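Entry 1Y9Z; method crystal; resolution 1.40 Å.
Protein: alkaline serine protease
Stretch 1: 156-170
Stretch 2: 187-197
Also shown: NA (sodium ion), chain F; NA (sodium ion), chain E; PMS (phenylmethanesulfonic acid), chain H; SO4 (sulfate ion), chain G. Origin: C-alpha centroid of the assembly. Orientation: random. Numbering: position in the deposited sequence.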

# COMPACT_ATOMS: atom_id res chain seq x y z
N ALA A 156 -9.50 -3.81 6.31
CA ALA A 156 -9.61 -3.40 4.91
C ALA A 156 -11.01 -3.57 4.32
O ALA A 156 -11.66 -4.59 4.51
CB ALA A 156 -8.61 -4.19 4.07
N ALA A 157 -11.45 -2.56 3.57
CA ALA A 157 -12.77 -2.59 2.95
C ALA A 157 -12.88 -3.61 1.82
O ALA A 157 -13.98 -4.06 1.50
CB ALA A 157 -13.14 -1.21 2.44
N GLY A 158 -11.76 -3.98 1.21
CA GLY A 158 -11.79 -4.94 0.12
C GLY A 158 -11.51 -4.32 -1.24
O GLY A 158 -11.75 -3.13 -1.44
N ASN A 159 -11.02 -5.13 -2.18
CA ASN A 159 -10.67 -4.64 -3.50
C ASN A 159 -11.53 -5.15 -4.65
O ASN A 159 -11.08 -5.15 -5.80
CB ASN A 159 -9.21 -4.97 -3.82
CG ASN A 159 -8.28 -4.69 -2.66
OD1 ASN A 159 -8.37 -3.64 -2.02
ND2 ASN A 159 -7.37 -5.61 -2.39
N ALA A 160 -12.76 -5.57 -4.36
CA ALA A 160 -13.64 -6.11 -5.39
C ALA A 160 -14.24 -5.08 -6.35
O ALA A 160 -14.91 -5.45 -7.32
CB ALA A 160 -14.76 -6.92 -4.74
N GLY A 161 -14.01 -3.79 -6.08
CA GLY A 161 -14.52 -2.75 -6.96
C GLY A 161 -16.03 -2.62 -7.04
O GLY A 161 -16.57 -2.16 -8.04
N ASP A 162 -16.71 -3.03 -5.98
CA ASP A 162 -18.17 -2.94 -5.92
C ASP A 162 -18.61 -2.44 -4.55
O ASP A 162 -17.79 -1.97 -3.76
CB ASP A 162 -18.82 -4.30 -6.23
CG ASP A 162 -18.35 -5.41 -5.31
OD1 ASP A 162 -17.92 -5.11 -4.18
OD2 ASP A 162 -18.43 -6.59 -5.71
N SER A 163 -19.90 -2.55 -4.25
CA SER A 163 -20.42 -2.07 -2.98
C SER A 163 -20.58 -3.17 -1.94
O SER A 163 -21.23 -2.96 -0.91
CB SER A 163 -21.78 -1.40 -3.18
OG SER A 163 -22.79 -2.37 -3.40
N SER A 164 -20.00 -4.33 -2.18
CA SER A 164 -20.15 -5.42 -1.23
C SER A 164 -19.47 -5.15 0.10
O SER A 164 -18.47 -4.42 0.18
CB SER A 164 -19.62 -6.73 -1.82
OG SER A 164 -18.23 -6.68 -2.05
N TYR A 165 -20.04 -5.73 1.15
CA TYR A 165 -19.49 -5.59 2.49
C TYR A 165 -18.46 -6.68 2.74
O TYR A 165 -18.74 -7.86 2.54
CB TYR A 165 -20.58 -5.74 3.55
CG TYR A 165 -21.58 -4.62 3.62
CD1 TYR A 165 -21.20 -3.34 4.01
CD2 TYR A 165 -22.93 -4.85 3.33
CE1 TYR A 165 -22.14 -2.32 4.11
CE2 TYR A 165 -23.87 -3.84 3.42
CZ TYR A 165 -23.47 -2.58 3.81
OH TYR A 165 -24.40 -1.58 3.92
N SER A 166 -17.27 -6.27 3.16
CA SER A 166 -16.22 -7.22 3.51
C SER A 166 -16.18 -7.21 5.03
O SER A 166 -16.31 -6.16 5.65
CB SER A 166 -14.88 -6.77 2.94
OG SER A 166 -13.85 -7.67 3.30
N TYR A 167 -16.00 -8.38 5.63
CA TYR A 167 -15.94 -8.49 7.08
C TYR A 167 -14.55 -9.00 7.45
O TYR A 167 -13.97 -9.79 6.72
CB TYR A 167 -17.05 -9.43 7.56
CG TYR A 167 -18.43 -8.89 7.25
CD1 TYR A 167 -19.10 -8.06 8.15
CD2 TYR A 167 -19.04 -9.16 6.02
CE1 TYR A 167 -20.35 -7.50 7.83
CE2 TYR A 167 -20.29 -8.61 5.69
CZ TYR A 167 -20.93 -7.78 6.60
OH TYR A 167 -22.15 -7.21 6.29
N PRO A 168 -14.04 -8.62 8.63
CA PRO A 168 -14.62 -7.77 9.68
C PRO A 168 -14.80 -6.27 9.48
O PRO A 168 -15.45 -5.62 10.30
CB PRO A 168 -13.72 -8.06 10.87
CG PRO A 168 -12.38 -8.16 10.22
CD PRO A 168 -12.67 -9.02 9.00
N ALA A 169 -14.25 -5.70 8.41
CA ALA A 169 -14.37 -4.26 8.20
C ALA A 169 -15.79 -3.71 8.32
O ALA A 169 -15.99 -2.63 8.87
CB ALA A 169 -13.80 -3.89 6.84
N SER A 170 -16.76 -4.46 7.81
CA SER A 170 -18.14 -3.98 7.81
C SER A 170 -18.97 -4.13 9.09
O SER A 170 -20.17 -3.84 9.08
CB SER A 170 -18.87 -4.59 6.61
OG SER A 170 -18.21 -4.19 5.42
N ALA A 187 -9.40 4.85 -5.17
CA ALA A 187 -8.89 3.73 -5.94
C ALA A 187 -10.06 2.99 -6.57
O ALA A 187 -11.00 2.60 -5.87
CB ALA A 187 -8.09 2.80 -5.04
N ALA A 188 -10.00 2.78 -7.88
CA ALA A 188 -11.08 2.11 -8.59
C ALA A 188 -11.50 0.77 -8.00
O ALA A 188 -12.67 0.39 -8.06
CB ALA A 188 -10.71 1.93 -10.06
N PHE A 189 -10.54 0.05 -7.41
CA PHE A 189 -10.83 -1.26 -6.83
C PHE A 189 -11.39 -1.23 -5.41
O PHE A 189 -11.92 -2.22 -4.93
CB PHE A 189 -9.56 -2.11 -6.81
CG PHE A 189 -8.43 -1.52 -6.00
CD1 PHE A 189 -7.34 -0.93 -6.63
CD2 PHE A 189 -8.49 -1.50 -4.61
CE1 PHE A 189 -6.32 -0.34 -5.88
CE2 PHE A 189 -7.48 -0.92 -3.85
CZ PHE A 189 -6.39 -0.33 -4.49
N SER A 190 -11.25 -0.09 -4.74
CA SER A 190 -11.68 0.04 -3.35
C SER A 190 -13.19 -0.05 -3.19
O SER A 190 -13.94 0.79 -3.68
CB SER A 190 -11.16 1.35 -2.77
OG SER A 190 -11.32 1.40 -1.37
N GLN A 191 -13.65 -1.09 -2.48
CA GLN A 191 -15.08 -1.28 -2.27
C GLN A 191 -15.69 -0.08 -1.56
O GLN A 191 -15.13 0.46 -0.60
CB GLN A 191 -15.32 -2.57 -1.48
CG GLN A 191 -15.18 -3.81 -2.35
CD GLN A 191 -15.11 -5.10 -1.56
OE1 GLN A 191 -15.99 -5.41 -0.75
NE2 GLN A 191 -14.07 -5.88 -1.81
N TYR A 192 -16.85 0.35 -2.05
CA TYR A 192 -17.54 1.50 -1.48
C TYR A 192 -18.82 1.06 -0.75
O TYR A 192 -19.70 0.44 -1.35
CB TYR A 192 -17.87 2.52 -2.58
CG TYR A 192 -18.68 1.97 -3.73
CD1 TYR A 192 -18.09 1.20 -4.74
CD2 TYR A 192 -20.05 2.21 -3.81
CE1 TYR A 192 -18.85 0.68 -5.79
CE2 TYR A 192 -20.81 1.70 -4.85
CZ TYR A 192 -20.21 0.93 -5.84
OH TYR A 192 -20.99 0.44 -6.86
N THR A 193 -18.90 1.38 0.53
CA THR A 193 -20.06 0.99 1.34
C THR A 193 -20.37 2.07 2.36
O THR A 193 -19.58 3.00 2.55
CB THR A 193 -19.78 -0.30 2.14
OG1 THR A 193 -18.93 0.02 3.25
CG2 THR A 193 -19.10 -1.35 1.27
N ASP A 194 -21.51 1.94 3.03
CA ASP A 194 -21.86 2.92 4.05
C ASP A 194 -21.11 2.65 5.35
O ASP A 194 -21.31 3.34 6.35
CB ASP A 194 -23.38 2.97 4.29
CG ASP A 194 -23.99 1.61 4.62
OD1 ASP A 194 -23.25 0.62 4.78
OD2 ASP A 194 -25.23 1.55 4.73
N GLN A 195 -20.23 1.64 5.32
CA GLN A 195 -19.40 1.31 6.48
C GLN A 195 -18.02 1.95 6.31
O GLN A 195 -17.35 2.23 7.30
CB GLN A 195 -19.23 -0.21 6.62
CG GLN A 195 -20.36 -0.93 7.34
CD GLN A 195 -20.35 -0.70 8.85
OE1 GLN A 195 -19.29 -0.67 9.48
NE2 GLN A 195 -21.54 -0.56 9.43
N VAL A 196 -17.59 2.19 5.07
CA VAL A 196 -16.29 2.81 4.82
C VAL A 196 -16.23 4.04 5.71
O VAL A 196 -17.08 4.93 5.63
CB VAL A 196 -16.11 3.19 3.34
CG1 VAL A 196 -14.85 4.05 3.16
CG2 VAL A 196 -15.97 1.92 2.51
N GLU A 197 -15.20 4.08 6.54
CA GLU A 197 -15.05 5.13 7.54
C GLU A 197 -13.91 6.12 7.34
O GLU A 197 -14.05 7.31 7.67
CB GLU A 197 -14.88 4.43 8.89
CG GLU A 197 -15.22 5.23 10.12
CD GLU A 197 -15.29 4.34 11.34
OE1 GLU A 197 -15.87 3.24 11.24
OE2 GLU A 197 -14.76 4.72 12.41
NA NA F . -16.51 1.14 9.56
NA NA E . -17.07 -1.06 10.27
C PMS H . -6.67 -8.26 0.54
S PMS H . -6.97 -6.76 1.51
C1 PMS H . -6.93 -9.57 1.33
C2 PMS H . -8.25 -10.14 1.28
C3 PMS H . -8.53 -11.35 1.99
C4 PMS H . -7.45 -11.96 2.74
C5 PMS H . -6.15 -11.40 2.80
C6 PMS H . -5.82 -10.19 2.10
O2S PMS H . -8.10 -7.02 2.39
O1S PMS H . -7.26 -5.66 0.63
S SO4 G . -22.70 -3.85 -6.49
O1 SO4 G . -24.15 -4.08 -6.63
O2 SO4 G . -21.99 -4.49 -7.61
O3 SO4 G . -22.42 -2.40 -6.50
O4 SO4 G . -22.22 -4.42 -5.21
O HOH W 1 -17.04 -1.81 4.24

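Two loops can be joined securely without forming a sheet if a few backbone hydrogen bonds set the register and side chains fill the spaces between. The two stretches of this alkaline serine protease illustrate the principle: the two are joined mostly through loop, yet together they bury 839 Å².

The backbone supplies three hydrogen bonds. Gln191 N donates to Gly158 O at 3.0 Å, almost perfectly straight at 176°; Gly161 N donates to Phe189 O at 2.9 Å, more bent at 133°; and Tyr192 N donates to Asp162 O at 3.0 Å. Donors therefore come from both stretches. The carbonyls also gather CA-H...O contacts: Asn159 CA lies 3.1 Å from Phe189 O, Gln191 CA 3.2 Å from Asp162 O, and Ser163 CA 3.1 Å from Tyr192 O. So close an approach suits glycine at Gly158, where a CB would run into the end of the Gln191 side chain, and the backbone angles would also jam it against the preceding carbonyl. At Gly161 it is the positive phi that favours glycine.

Polar side chains form the second group. Gln191 has the largest covered area, 137 Å², and its long side chain reaches in among the backbone atoms of the first stretch. Asp162 points its CA-to-CB bond away, but its end returns, and OD1 accepts hydrogen bonds from Ser164 OG at 2.7 Å and Ser164 N at 3.0 Å. This short acidic side chain thus braces its own loop while Asp162 OD1 lies 3.5 Å from Gln191 CG. Farther along, Tyr165 also starts away and comes back at its tip, where Tyr165 OH donates to Asp194 OD1 at 2.6 Å; the carboxylate oxygen lies near the ring plane, a favourable position for a phenol donor. Thr193 OG1 accepts from Gln195 N at 2.9 Å and Val196 N at 3.1 Å, tightening the second loop. A water bridges the stretches, donating to Ser170 OG at 2.9 Å and lying 2.8 Å from Thr193 OG1. Ser170 OG in turn donates to Ser166 O at 2.7 Å.

Apolar and aromatic packing fills the remaining space. Ala157 points toward the second stretch, and its CB meets Val196 CG2 at 4.2 Å, a small buried contact between compact side chains. Ser163 CB lies over one face of the Tyr192 ring, 4.0 Å from its centroid, in a CH-pi contact. Thr193 also points toward its partner, bringing CG2 to 3.3 Å from Ser164 O, while its CB lies 3.7 Å from Tyr165 CE1. Threonine thus offers both a methyl for packing and a hydroxyl for bonding.

A sodium ion completes the join. The sodium of chain E is bound by Ala169 O and Gln195 OE1, each at 2.4 Å, and so ties the stretches directly, with further ligands elsewhere in the structure; glutamine supplies a neutral amide oxygen at the end of a side chain long enough to reach the ion. A sulfate, probably from the crystallisation liquor, is merely bound beside the contact, accepting from Ser163 OG at 2.8 Å through its O4.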